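Local atomic coordinates of SmhB (Serratia marcescens, PDB entry 6ZZ5), a protein that forms one component of the tripartite alpha-pore-forming toxin Smh and probably helps to build its membrane pore. Residues Q23-S28 and G214-M219; N78-F83 and K323-T328; E115-S120 and Q280-W285; V146-V151 and S252-A257; T194-V199 and P210-G215. All blocks are in the same frame, centred on the assembly; numbering follows the deposited sequence.

Interaction 1: residues Q23-S28 and G214-M219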
# COMPACT_ATOMS: atom_id res chain seq x y z
N GLN A 23 -4.07 1.09 1.64
CA GLN A 23 -5.12 1.86 2.36
C GLN A 23 -6.49 1.72 1.63
O GLN A 23 -7.52 1.38 2.27
CB GLN A 23 -4.75 3.34 2.43
CG GLN A 23 -5.84 4.18 3.02
CD GLN A 23 -5.39 5.62 3.14
OE1 GLN A 23 -5.12 6.25 2.15
NE2 GLN A 23 -5.36 6.14 4.34
N THR A 24 -6.50 1.93 0.33
CA THR A 24 -7.74 1.79 -0.48
C THR A 24 -8.27 0.35 -0.38
O THR A 24 -9.48 0.17 -0.23
CB THR A 24 -7.50 2.17 -1.94
OG1 THR A 24 -6.98 3.50 -1.92
CG2 THR A 24 -8.76 2.14 -2.76
N TYR A 25 -7.38 -0.63 -0.52
CA TYR A 25 -7.77 -2.04 -0.39
C TYR A 25 -8.47 -2.27 0.94
O TYR A 25 -9.53 -2.95 0.97
CB TYR A 25 -6.57 -2.97 -0.61
CG TYR A 25 -6.98 -4.34 -1.10
CD1 TYR A 25 -7.59 -5.24 -0.25
CD2 TYR A 25 -6.74 -4.73 -2.41
CE1 TYR A 25 -8.03 -6.48 -0.70
CE2 TYR A 25 -7.16 -5.97 -2.88
CZ TYR A 25 -7.79 -6.84 -2.02
OH TYR A 25 -8.17 -8.03 -2.54
N CYS A 26 -7.86 -1.79 2.03
CA CYS A 26 -8.42 -1.92 3.41
C CYS A 26 -9.81 -1.27 3.47
O CYS A 26 -10.70 -1.83 4.15
CB CYS A 26 -7.48 -1.31 4.46
SG CYS A 26 -6.02 -2.33 4.72
N ASN A 27 -9.99 -0.10 2.87
CA ASN A 27 -11.32 0.58 2.86
C ASN A 27 -12.35 -0.33 2.16
O ASN A 27 -13.55 -0.38 2.60
CB ASN A 27 -11.24 1.96 2.19
CG ASN A 27 -10.48 2.97 3.00
OD1 ASN A 27 -10.50 2.88 4.20
ND2 ASN A 27 -9.91 3.96 2.35
N SER A 28 -11.93 -1.06 1.14
CA SER A 28 -12.84 -1.94 0.37
C SER A 28 -13.27 -3.11 1.25
O SER A 28 -14.47 -3.52 1.19
CB SER A 28 -12.28 -2.43 -0.93
OG SER A 28 -11.35 -3.51 -0.79
N GLY A 214 -11.73 -6.04 -2.30
CA GLY A 214 -10.73 -5.92 -3.38
C GLY A 214 -11.31 -5.32 -4.65
O GLY A 214 -10.62 -5.30 -5.67
N GLY A 215 -12.50 -4.71 -4.58
CA GLY A 215 -13.10 -4.03 -5.75
C GLY A 215 -12.75 -2.57 -5.72
O GLY A 215 -13.57 -1.79 -5.22
N ILE A 216 -11.53 -2.24 -6.15
CA ILE A 216 -10.97 -0.87 -6.02
C ILE A 216 -10.54 -0.33 -7.37
O ILE A 216 -10.03 -1.08 -8.22
CB ILE A 216 -9.80 -0.81 -5.01
CG1 ILE A 216 -8.61 -1.68 -5.40
CG2 ILE A 216 -10.33 -1.17 -3.64
CD1 ILE A 216 -7.38 -1.38 -4.62
N ALA A 217 -10.69 0.97 -7.49
CA ALA A 217 -10.09 1.77 -8.58
C ALA A 217 -9.27 2.89 -7.93
O ALA A 217 -9.72 3.51 -6.92
CB ALA A 217 -11.15 2.31 -9.48
N MET A 218 -8.09 3.08 -8.49
CA MET A 218 -7.26 4.25 -8.16
C MET A 218 -6.86 4.90 -9.49
O MET A 218 -6.37 4.24 -10.43
CB MET A 218 -6.06 3.84 -7.32
CG MET A 218 -6.43 2.98 -6.08
SD MET A 218 -5.06 2.72 -4.97
CE MET A 218 -4.78 4.33 -4.27
N MET A 219 -7.03 6.20 -9.52
CA MET A 219 -6.77 7.01 -10.70
C MET A 219 -6.06 8.27 -10.23
O MET A 219 -5.94 8.45 -9.03
CB MET A 219 -8.11 7.31 -11.39
CG MET A 219 -8.66 6.05 -12.01
SD MET A 219 -10.41 6.12 -12.17
CE MET A 219 -10.89 6.09 -10.43
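S28 and Y25 of helix 4-30 meet G214 where the chain leads into strand 216-221. The S28 hydroxyl accepts the backbone N-H of G214, with OG 3.0 Å from N and an N-H...O angle of 151°. Beside this bond, the CA of G214 rests on one face of the Y25 ring, 3.4 Å from CZ, an approach helped by the absence of a side chain on G214. Further along the strand, I216 places CG2 3.6 Å from S28 CB and 3.8 Å from T24 CG2, while its CD1 comes up to Y25 CD2. M218 then slides past T24 in the opposite direction, its chain bent at chi3 to bring CE 3.3 Å from T24 OG1.

These groups are held by further bonds. S28 OG lies between its own backbone N and carbonyl carbon (chi1 79°), and from there donates to Y25 O at 2.6 Å, one turn back in the helix. In the outer shell, Y25 OH is bonded to G263 O of helix 252-300, which probably helps to fix the ring against G214, T24 OG1 is bonded to L20 O, and R240 holds the carbonyl of G214. I216 and M218 point their CB atoms at the helix, whereas A217 turns to I349 and V353 of helix 349-359, so the strand is packed between two helices.

The chemistry is therefore divided: mostly apolar groups, including the methyl of T24, seat the strand, and one hydroxyl, used as donor and acceptor at once, satisfies a buried backbone N-H at the strand's approach.

Interaction 2: residues N78-F83 and K323-T328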
# COMPACT_ATOMS: atom_id res chain seq x y z
N ASN A 78 9.89 11.97 9.16
CA ASN A 78 11.25 11.69 9.72
C ASN A 78 12.30 11.92 8.64
O ASN A 78 13.34 12.46 8.96
CB ASN A 78 11.36 10.27 10.27
CG ASN A 78 10.51 10.04 11.49
OD1 ASN A 78 10.07 11.01 12.10
ND2 ASN A 78 10.30 8.79 11.87
N ILE A 79 12.04 11.49 7.40
CA ILE A 79 12.97 11.75 6.28
C ILE A 79 13.11 13.26 6.16
O ILE A 79 14.21 13.75 6.01
CB ILE A 79 12.46 11.09 4.99
CG1 ILE A 79 12.45 9.55 5.17
CG2 ILE A 79 13.31 11.54 3.82
CD1 ILE A 79 11.97 8.80 3.99
N GLN A 80 11.99 13.99 6.14
CA GLN A 80 12.02 15.44 5.98
C GLN A 80 12.91 16.01 7.09
O GLN A 80 13.79 16.85 6.78
CB GLN A 80 10.63 16.04 6.03
CG GLN A 80 10.59 17.52 5.72
CD GLN A 80 9.17 18.01 5.64
OE1 GLN A 80 8.71 18.57 6.58
NE2 GLN A 80 8.47 17.73 4.54
N ASP A 81 12.68 15.61 8.33
CA ASP A 81 13.38 16.23 9.48
C ASP A 81 14.86 15.84 9.42
O ASP A 81 15.70 16.70 9.72
CB ASP A 81 12.78 15.88 10.84
CG ASP A 81 13.63 16.47 11.97
OD1 ASP A 81 13.99 17.70 11.93
OD2 ASP A 81 14.05 15.65 12.77
N TYR A 82 15.16 14.61 9.00
CA TYR A 82 16.58 14.17 8.85
C TYR A 82 17.30 15.09 7.85
O TYR A 82 18.34 15.64 8.16
CB TYR A 82 16.77 12.69 8.46
CG TYR A 82 18.22 12.52 8.16
CD1 TYR A 82 19.15 12.39 9.18
CD2 TYR A 82 18.70 12.73 6.88
CE1 TYR A 82 20.51 12.37 8.92
CE2 TYR A 82 20.06 12.75 6.60
CZ TYR A 82 20.97 12.61 7.64
OH TYR A 82 22.31 12.67 7.39
N PHE A 83 16.73 15.30 6.66
CA PHE A 83 17.39 16.03 5.58
C PHE A 83 17.39 17.53 5.91
O PHE A 83 18.36 18.20 5.50
CB PHE A 83 16.83 15.63 4.21
CG PHE A 83 17.42 14.33 3.74
CD1 PHE A 83 18.77 14.22 3.46
CD2 PHE A 83 16.65 13.16 3.70
CE1 PHE A 83 19.32 13.00 3.07
CE2 PHE A 83 17.22 11.96 3.32
CZ PHE A 83 18.55 11.87 3.01
N LYS A 323 15.67 17.36 -3.94
CA LYS A 323 14.69 16.45 -4.57
C LYS A 323 13.99 15.62 -3.46
O LYS A 323 12.78 15.47 -3.49
CB LYS A 323 15.42 15.61 -5.62
CG LYS A 323 14.63 14.43 -6.21
CD LYS A 323 15.46 13.63 -7.20
CE LYS A 323 16.71 13.07 -6.53
NZ LYS A 323 17.48 12.17 -7.42
N VAL A 324 14.72 15.14 -2.47
CA VAL A 324 14.13 14.37 -1.38
C VAL A 324 13.22 15.29 -0.57
O VAL A 324 12.08 14.86 -0.23
CB VAL A 324 15.18 13.67 -0.51
CG1 VAL A 324 14.48 12.93 0.60
CG2 VAL A 324 16.03 12.75 -1.37
N LEU A 325 13.66 16.49 -0.24
CA LEU A 325 12.80 17.40 0.56
C LEU A 325 11.49 17.75 -0.20
O LEU A 325 10.40 17.71 0.41
CB LEU A 325 13.58 18.67 0.93
CG LEU A 325 14.62 18.47 2.05
CD1 LEU A 325 15.39 19.74 2.27
CD2 LEU A 325 14.01 17.99 3.38
N ASP A 326 11.59 18.10 -1.48
CA ASP A 326 10.40 18.33 -2.36
C ASP A 326 9.46 17.11 -2.28
O ASP A 326 8.24 17.30 -2.14
CB ASP A 326 10.83 18.58 -3.80
CG ASP A 326 11.48 19.93 -4.06
OD1 ASP A 326 11.49 20.76 -3.14
OD2 ASP A 326 11.90 20.16 -5.21
N GLY A 327 10.02 15.91 -2.41
CA GLY A 327 9.25 14.64 -2.35
C GLY A 327 8.50 14.52 -1.05
O GLY A 327 7.32 14.18 -1.07
N THR A 328 9.17 14.76 0.09
CA THR A 328 8.50 14.62 1.40
C THR A 328 7.28 15.54 1.43
O THR A 328 6.26 15.12 2.00
CB THR A 328 9.41 14.94 2.60
OG1 THR A 328 9.85 16.31 2.57
CG2 THR A 328 10.60 13.98 2.64
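Q80 reaches T328 with CG anti to its backbone N (chi1 -174°) and the chain extended beyond it, while T328 answers with OG1 set between its own backbone N and carbonyl carbon (chi1 63°). The two side chains meet in a nearly straight hydrogen bond, Q80 NE2 to T328 OG1 at 2.8 Å with an N-H...O angle of 172°. The acceptor lies in the plane of the Q80 amide, so the N-H is used in its natural direction. The hydroxyl proton goes elsewhere: T328 OG1 donates to L325 O at 2.6 Å within its own helix, so that the oxygen can accept the Q80 N-H across the interface.

Helices 44-92 and 321-336 run roughly antiparallel here, with the short segments 9.2 Å apart at closest approach, and the polar bond borders an apolar seam of the long helical bundle characteristic of this toxin family. In that seam I79 CG2 touches two methyls of the other helix, 3.7 Å from V324 CG1 and 3.8 Å from T328 CG2. V324 CG1 also touches the F83 ring obliquely, at CD2. On the other flank L325 CD2 lies 3.8 Å from F83 CB and also comes against the carbonyl oxygen of Q80. Within its own helix F83 is backed by Y82, whose CD2 stands over the centre of one ring face. M12 of helix 4-30 touches both I79 and T328.

Interaction 3: residues E115-S120 and Q280-W285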
# COMPACT_ATOMS: atom_id res chain seq x y z
N GLU A 115 17.45 6.62 15.53
CA GLU A 115 16.10 6.65 16.12
C GLU A 115 15.09 6.49 14.96
O GLU A 115 14.12 5.74 15.11
CB GLU A 115 15.97 7.91 16.96
CG GLU A 115 14.61 8.23 17.46
CD GLU A 115 14.50 9.66 18.04
OE1 GLU A 115 15.43 10.13 18.77
OE2 GLU A 115 13.48 10.33 17.75
N TYR A 116 15.31 7.15 13.83
CA TYR A 116 14.37 7.07 12.68
C TYR A 116 14.44 5.66 12.07
O TYR A 116 13.42 5.13 11.65
CB TYR A 116 14.63 8.18 11.66
CG TYR A 116 14.34 9.58 12.16
CD1 TYR A 116 13.43 9.79 13.17
CD2 TYR A 116 14.98 10.68 11.61
CE1 TYR A 116 13.13 11.07 13.64
CE2 TYR A 116 14.68 11.98 12.07
CZ TYR A 116 13.73 12.17 13.05
OH TYR A 116 13.44 13.41 13.56
N GLN A 117 15.62 5.09 12.03
CA GLN A 117 15.82 3.71 11.56
C GLN A 117 15.01 2.75 12.43
O GLN A 117 14.34 1.88 11.87
CB GLN A 117 17.30 3.33 11.58
CG GLN A 117 17.50 1.91 11.08
CD GLN A 117 18.96 1.56 10.99
OE1 GLN A 117 19.84 2.44 10.98
NE2 GLN A 117 19.21 0.28 10.88
N GLU A 118 15.09 2.91 13.75
CA GLU A 118 14.35 2.04 14.71
C GLU A 118 12.85 2.22 14.50
O GLU A 118 12.14 1.21 14.62
CB GLU A 118 14.75 2.29 16.16
CG GLU A 118 14.18 1.26 17.13
CD GLU A 118 14.44 -0.22 16.83
OE1 GLU A 118 15.37 -0.56 16.03
OE2 GLU A 118 13.69 -1.02 17.38
N VAL A 119 12.37 3.43 14.21
CA VAL A 119 10.94 3.62 13.86
C VAL A 119 10.63 2.76 12.61
O VAL A 119 9.60 2.09 12.60
CB VAL A 119 10.57 5.09 13.65
CG1 VAL A 119 9.17 5.17 13.07
CG2 VAL A 119 10.73 5.86 14.97
N SER A 120 11.48 2.80 11.58
CA SER A 120 11.23 2.10 10.31
C SER A 120 11.21 0.59 10.60
O SER A 120 10.45 -0.14 9.96
CB SER A 120 12.20 2.51 9.24
OG SER A 120 13.45 1.81 9.40
N GLN A 280 12.63 -2.44 2.39
CA GLN A 280 13.45 -1.52 1.56
C GLN A 280 13.67 -0.19 2.34
O GLN A 280 14.80 0.28 2.40
CB GLN A 280 12.77 -1.34 0.20
CG GLN A 280 13.45 -0.33 -0.70
CD GLN A 280 12.77 -0.01 -2.02
OE1 GLN A 280 11.63 -0.36 -2.27
NE2 GLN A 280 13.43 0.78 -2.85
N MET A 281 12.65 0.36 2.98
CA MET A 281 12.79 1.65 3.72
C MET A 281 13.76 1.47 4.87
O MET A 281 14.64 2.32 5.00
CB MET A 281 11.45 2.18 4.23
CG MET A 281 11.50 3.62 4.70
SD MET A 281 11.90 4.81 3.42
CE MET A 281 13.55 5.26 3.96
N ASN A 282 13.60 0.42 5.69
CA ASN A 282 14.52 0.12 6.83
C ASN A 282 15.95 -0.05 6.31
O ASN A 282 16.87 0.43 6.95
CB ASN A 282 14.06 -1.13 7.58
CG ASN A 282 14.72 -1.40 8.90
OD1 ASN A 282 15.70 -0.75 9.30
ND2 ASN A 282 14.17 -2.37 9.60
N ASN A 283 16.13 -0.77 5.19
CA ASN A 283 17.47 -0.98 4.61
C ASN A 283 18.09 0.36 4.19
O ASN A 283 19.32 0.55 4.34
CB ASN A 283 17.42 -1.91 3.41
CG ASN A 283 17.14 -3.35 3.79
OD1 ASN A 283 17.28 -3.72 4.95
ND2 ASN A 283 16.75 -4.13 2.81
N ALA A 284 17.28 1.30 3.73
CA ALA A 284 17.77 2.64 3.31
C ALA A 284 18.21 3.43 4.55
O ALA A 284 19.34 3.97 4.54
CB ALA A 284 16.74 3.33 2.45
N TRP A 285 17.44 3.42 5.63
CA TRP A 285 17.89 4.06 6.89
C TRP A 285 19.19 3.40 7.35
O TRP A 285 20.06 4.12 7.83
CB TRP A 285 16.82 3.96 7.97
CG TRP A 285 15.69 4.91 7.81
CD1 TRP A 285 14.38 4.62 7.52
CD2 TRP A 285 15.74 6.32 8.07
NE1 TRP A 285 13.62 5.75 7.54
CE2 TRP A 285 14.42 6.82 7.87
CE3 TRP A 285 16.76 7.22 8.38
CZ2 TRP A 285 14.08 8.16 8.04
CZ3 TRP A 285 16.43 8.54 8.58
CH2 TRP A 285 15.12 9.00 8.34
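W285 packs against Y116, Q117 and S120 with every part of its side chain engaged. Its CB starts 3.7 Å from Q117 CB, alongside the aliphatic part of that glutamine. CG is anti to the backbone carbonyl carbon (chi1 -76°) and lies close to Q117 CA. On the five-membered ring, CD1 meets S120 CB at 3.5 Å, an approach that is oblique to the ring; NE1, next in line, is bonded to N75 OD1 of helix 44-92. Over the benzo end lies Y116 CB, a CH-pi contact 3.6 Å from the centroid of the six-membered ring and 17° off its normal. CH2, at the far tip, is the nearest indole atom to Y116 CB and also touches Y116 CD2. The Y116 ring and the six-membered ring of W285 meet obliquely, with planes 58° apart.

Polar groups next to the indole are tied down locally. S120 OG donates to Q117 O at 2.6 Å, one turn back, and stands 3.3 Å from N282 CA. The Q117 amide bonds beyond the contact, to T289 and D286 of the opposing helix, while Y116 OH reaches D81.

Helices 99-151 and 252-300 are nearly antiparallel here, and the indole points between them into the interior of the bundle. There I79 of helix 44-92 and M8 of helix 4-30 close around W285, so that one tryptophan touches three other helices.

Interaction 4: residues V146-V151 and S252-A257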
# COMPACT_ATOMS: atom_id res chain seq x y z
N VAL A 146 -14.62 -24.34 0.23
CA VAL A 146 -14.62 -25.74 -0.24
C VAL A 146 -15.80 -26.45 0.45
O VAL A 146 -16.54 -27.12 -0.26
CB VAL A 146 -13.28 -26.46 0.02
CG1 VAL A 146 -13.35 -27.91 -0.41
CG2 VAL A 146 -12.13 -25.75 -0.69
N ASN A 147 -15.97 -26.27 1.76
CA ASN A 147 -17.03 -26.96 2.54
C ASN A 147 -18.40 -26.56 1.98
O ASN A 147 -19.23 -27.42 1.80
CB ASN A 147 -16.91 -26.67 4.04
CG ASN A 147 -15.73 -27.37 4.66
OD1 ASN A 147 -15.37 -28.46 4.23
ND2 ASN A 147 -15.14 -26.78 5.70
N LEU A 148 -18.61 -25.27 1.74
CA LEU A 148 -19.87 -24.73 1.19
C LEU A 148 -20.10 -25.32 -0.19
O LEU A 148 -21.23 -25.78 -0.42
CB LEU A 148 -19.88 -23.22 1.15
CG LEU A 148 -21.07 -22.59 0.44
CD1 LEU A 148 -22.36 -22.89 1.19
CD2 LEU A 148 -20.87 -21.10 0.34
N ASN A 149 -19.07 -25.40 -1.04
CA ASN A 149 -19.21 -26.03 -2.37
C ASN A 149 -19.64 -27.49 -2.18
O ASN A 149 -20.55 -27.94 -2.92
CB ASN A 149 -17.95 -25.92 -3.24
CG ASN A 149 -18.30 -25.94 -4.72
OD1 ASN A 149 -19.33 -25.43 -5.11
ND2 ASN A 149 -17.49 -26.60 -5.53
N ASN A 150 -19.05 -28.21 -1.23
CA ASN A 150 -19.47 -29.62 -0.92
C ASN A 150 -20.93 -29.69 -0.46
O ASN A 150 -21.70 -30.54 -0.98
CB ASN A 150 -18.56 -30.30 0.10
CG ASN A 150 -17.18 -30.52 -0.47
OD1 ASN A 150 -17.03 -30.62 -1.69
ND2 ASN A 150 -16.17 -30.57 0.39
N VAL A 151 -21.35 -28.81 0.44
CA VAL A 151 -22.75 -28.83 0.95
C VAL A 151 -23.70 -28.72 -0.23
O VAL A 151 -24.68 -29.42 -0.21
CB VAL A 151 -23.03 -27.72 1.99
CG1 VAL A 151 -24.51 -27.56 2.27
CG2 VAL A 151 -22.27 -27.96 3.29
N SER A 252 -24.58 -19.69 -6.63
CA SER A 252 -24.53 -18.25 -6.32
C SER A 252 -23.84 -17.98 -4.97
O SER A 252 -23.09 -16.99 -4.86
CB SER A 252 -25.91 -17.70 -6.34
OG SER A 252 -26.25 -17.39 -7.68
N GLU A 253 -24.12 -18.80 -3.96
CA GLU A 253 -23.59 -18.56 -2.59
C GLU A 253 -22.11 -18.93 -2.60
O GLU A 253 -21.32 -18.28 -1.92
CB GLU A 253 -24.42 -19.36 -1.58
CG GLU A 253 -25.81 -18.79 -1.37
CD GLU A 253 -26.75 -18.90 -2.55
OE1 GLU A 253 -26.96 -20.06 -3.03
OE2 GLU A 253 -27.26 -17.82 -2.99
N VAL A 254 -21.73 -19.96 -3.35
CA VAL A 254 -20.32 -20.34 -3.51
C VAL A 254 -19.59 -19.16 -4.14
O VAL A 254 -18.46 -18.92 -3.73
CB VAL A 254 -20.16 -21.62 -4.33
CG1 VAL A 254 -18.70 -21.83 -4.69
CG2 VAL A 254 -20.72 -22.82 -3.58
N LEU A 255 -20.13 -18.58 -5.20
CA LEU A 255 -19.50 -17.46 -5.93
C LEU A 255 -19.19 -16.34 -4.93
O LEU A 255 -18.10 -15.79 -4.97
CB LEU A 255 -20.46 -16.94 -7.01
CG LEU A 255 -19.96 -16.74 -8.44
CD1 LEU A 255 -18.87 -17.73 -8.81
CD2 LEU A 255 -21.12 -16.89 -9.45
N VAL A 256 -20.18 -15.93 -4.16
CA VAL A 256 -20.01 -14.90 -3.11
C VAL A 256 -18.89 -15.34 -2.15
O VAL A 256 -17.99 -14.52 -1.88
CB VAL A 256 -21.34 -14.63 -2.40
CG1 VAL A 256 -21.16 -13.77 -1.18
CG2 VAL A 256 -22.35 -14.01 -3.38
N ALA A 257 -18.91 -16.57 -1.65
CA ALA A 257 -17.90 -17.06 -0.68
C ALA A 257 -16.51 -16.96 -1.34
O ALA A 257 -15.54 -16.55 -0.65
CB ALA A 257 -18.19 -18.46 -0.26
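L148 and V254 slide past each other in opposite directions across two almost exactly antiparallel helices, whose short segments approach to 9.5 Å. In L148, a first torsion that sets CG anti to the backbone N (chi1 173°) carries CG toward helix 252-300, to 4.0 Å from V254 CG2. Its CD2 lies 3.8 Å from A257 CB. That same methyl rests 3.6 Å from E253 O, so it covers the helix backbone as well as side chains.

N149 comes at V254 on a slant from the neighbouring position. Its OD1 lies over both methyls of the valine, nearest to CG2 at 3.3 Å, while ND2 is bonded to N156 OD1 just beyond the end of helix 99-151. This outside bond probably fixes the amide with its oxygen toward V254. L159 of helix 156-184 touches both N149 and V254, and I50 of helix 44-92 packs on A257.

No hydrogen bond joins the segments, and N149 OD1 is buried here without a polar partner. The contact thus rests on van der Waals packing, mostly of methyls, against one another and against carbonyl oxygens. Burying OD1 in this way is probably a cost, since the bond to N156 satisfies only the nitrogen of the amide.

Interaction 5: residues T194-V199 and P210-G215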
# COMPACT_ATOMS: atom_id res chain seq x y z
N THR A 194 -10.07 7.64 -5.72
CA THR A 194 -10.35 6.22 -5.37
C THR A 194 -11.84 5.99 -5.39
O THR A 194 -12.65 6.95 -5.24
CB THR A 194 -9.73 5.79 -4.02
OG1 THR A 194 -10.35 6.46 -2.93
CG2 THR A 194 -8.26 6.09 -3.95
N ALA A 195 -12.18 4.73 -5.65
CA ALA A 195 -13.56 4.28 -5.70
C ALA A 195 -13.58 2.80 -5.37
O ALA A 195 -12.56 2.10 -5.65
CB ALA A 195 -14.16 4.56 -7.05
N ILE A 196 -14.61 2.42 -4.65
CA ILE A 196 -14.83 1.01 -4.24
C ILE A 196 -16.14 0.51 -4.84
O ILE A 196 -17.14 1.22 -4.77
CB ILE A 196 -14.81 0.99 -2.70
CG1 ILE A 196 -13.38 1.23 -2.21
CG2 ILE A 196 -15.37 -0.34 -2.18
CD1 ILE A 196 -13.30 1.75 -0.80
N GLY A 197 -16.15 -0.70 -5.40
CA GLY A 197 -17.39 -1.24 -5.96
C GLY A 197 -17.29 -2.74 -6.17
O GLY A 197 -16.22 -3.31 -5.97
N ALA A 198 -18.36 -3.34 -6.66
CA ALA A 198 -18.43 -4.81 -6.84
C ALA A 198 -17.38 -5.31 -7.83
O ALA A 198 -17.13 -4.66 -8.86
CB ALA A 198 -19.83 -5.22 -7.22
N VAL A 199 -16.84 -6.48 -7.56
CA VAL A 199 -15.78 -7.13 -8.38
C VAL A 199 -16.40 -7.89 -9.56
O VAL A 199 -15.63 -8.30 -10.42
CB VAL A 199 -14.95 -8.10 -7.52
CG1 VAL A 199 -14.24 -7.33 -6.41
CG2 VAL A 199 -15.76 -9.28 -6.99
N PRO A 210 -23.43 -8.50 -3.07
CA PRO A 210 -22.38 -7.94 -3.90
C PRO A 210 -21.09 -7.95 -3.08
O PRO A 210 -21.18 -7.69 -1.88
CB PRO A 210 -22.75 -6.47 -4.12
CG PRO A 210 -23.67 -6.14 -2.94
CD PRO A 210 -24.36 -7.44 -2.60
N VAL A 211 -19.97 -8.23 -3.72
CA VAL A 211 -18.66 -8.28 -3.04
C VAL A 211 -17.80 -7.14 -3.56
O VAL A 211 -17.42 -7.15 -4.73
CB VAL A 211 -18.01 -9.67 -3.17
CG1 VAL A 211 -16.64 -9.72 -2.54
CG2 VAL A 211 -18.91 -10.72 -2.54
N VAL A 212 -17.52 -6.19 -2.68
CA VAL A 212 -16.67 -5.02 -2.99
C VAL A 212 -15.27 -5.26 -2.44
O VAL A 212 -14.42 -4.45 -2.63
CB VAL A 212 -17.30 -3.71 -2.45
CG1 VAL A 212 -18.70 -3.49 -2.97
CG2 VAL A 212 -17.36 -3.69 -0.94
N MET A 213 -15.04 -6.32 -1.70
CA MET A 213 -13.74 -6.65 -1.11
C MET A 213 -12.72 -6.89 -2.24
O MET A 213 -12.95 -7.75 -3.07
CB MET A 213 -13.84 -7.92 -0.28
CG MET A 213 -12.77 -8.02 0.74
SD MET A 213 -13.01 -9.46 1.85
CE MET A 213 -14.76 -9.35 1.99
N GLY A 214 -11.73 -6.04 -2.30
CA GLY A 214 -10.73 -5.92 -3.38
C GLY A 214 -11.31 -5.32 -4.65
O GLY A 214 -10.62 -5.30 -5.67
N GLY A 215 -12.50 -4.71 -4.58
CA GLY A 215 -13.10 -4.03 -5.75
C GLY A 215 -12.75 -2.57 -5.72
O GLY A 215 -13.57 -1.79 -5.22
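I196-V199 run antiparallel to V211-G215, joined by two backbone hydrogen bonds of G197 and V199: G197 N to G215 O at 2.8 Å and V199 N to V211 O at 3.0 Å. The second meets the V211 carbonyl nearly along the C=O axis, whereas the first is tilted 30° from the carbonyl plane of G215. Three residues stand between the bonded pairs on one arm and one on the other. The type II beta turn from V212 to G215, closed by G215 N to V212 O at 2.7 Å, ends on the acceptor G215 and has G214 at positive phi in its third place. CA-H...O contacts add to the pairing: G215 CA and V212 CA both approach G197 O, the former to 3.2 Å.

Of the side chains, V199 sends CG1 into the turn, 3.6 Å from G215 CA, and has CG2 against V211 O. I196 and V212 cross at about a right angle, I196 CG2 lying 3.9 Å from V212 CB. V212 CG1 in turn leans on the peptide between G197 and A198. Q32 braces the turn from outside, its side chain bonding to P210 O and to the N-H groups of V212 and M213.

This irregular pairing continues the antiparallel hairpin of strands 191-196 and 216-221 beyond the strands, and the V212-G215 turn lies within its second arm, just before strand 216-221. Such a hairpin, following a hydrophobic helix, is consistent with the beta-tongue of ClyA-type alpha-pore-forming toxins.

How the interactions relate
All five contacts are buried, but interaction 1 lies nearest the chain's centre, its own centre about 10 Å away, and interaction 4 farthest, at about 30 Å. Interactions 2, 3 and 4 join helices of the bundle; 3 and 4 use the same pair, 99-151 with 252-300, with centres about 44 Å apart. Interaction 3 relies on an aromatic face, interaction 4 on apolar packing with no hydrogen bond across it, and interaction 2 adds a side-chain hydrogen bond. Interactions 2 and 3 touch through I79 with W285 and N78 with Y116. Interactions 1 and 5 share G214 and G215: the first docks the hairpin on helix 4-30, the second continues the pairing of its two arms by backbone bonds.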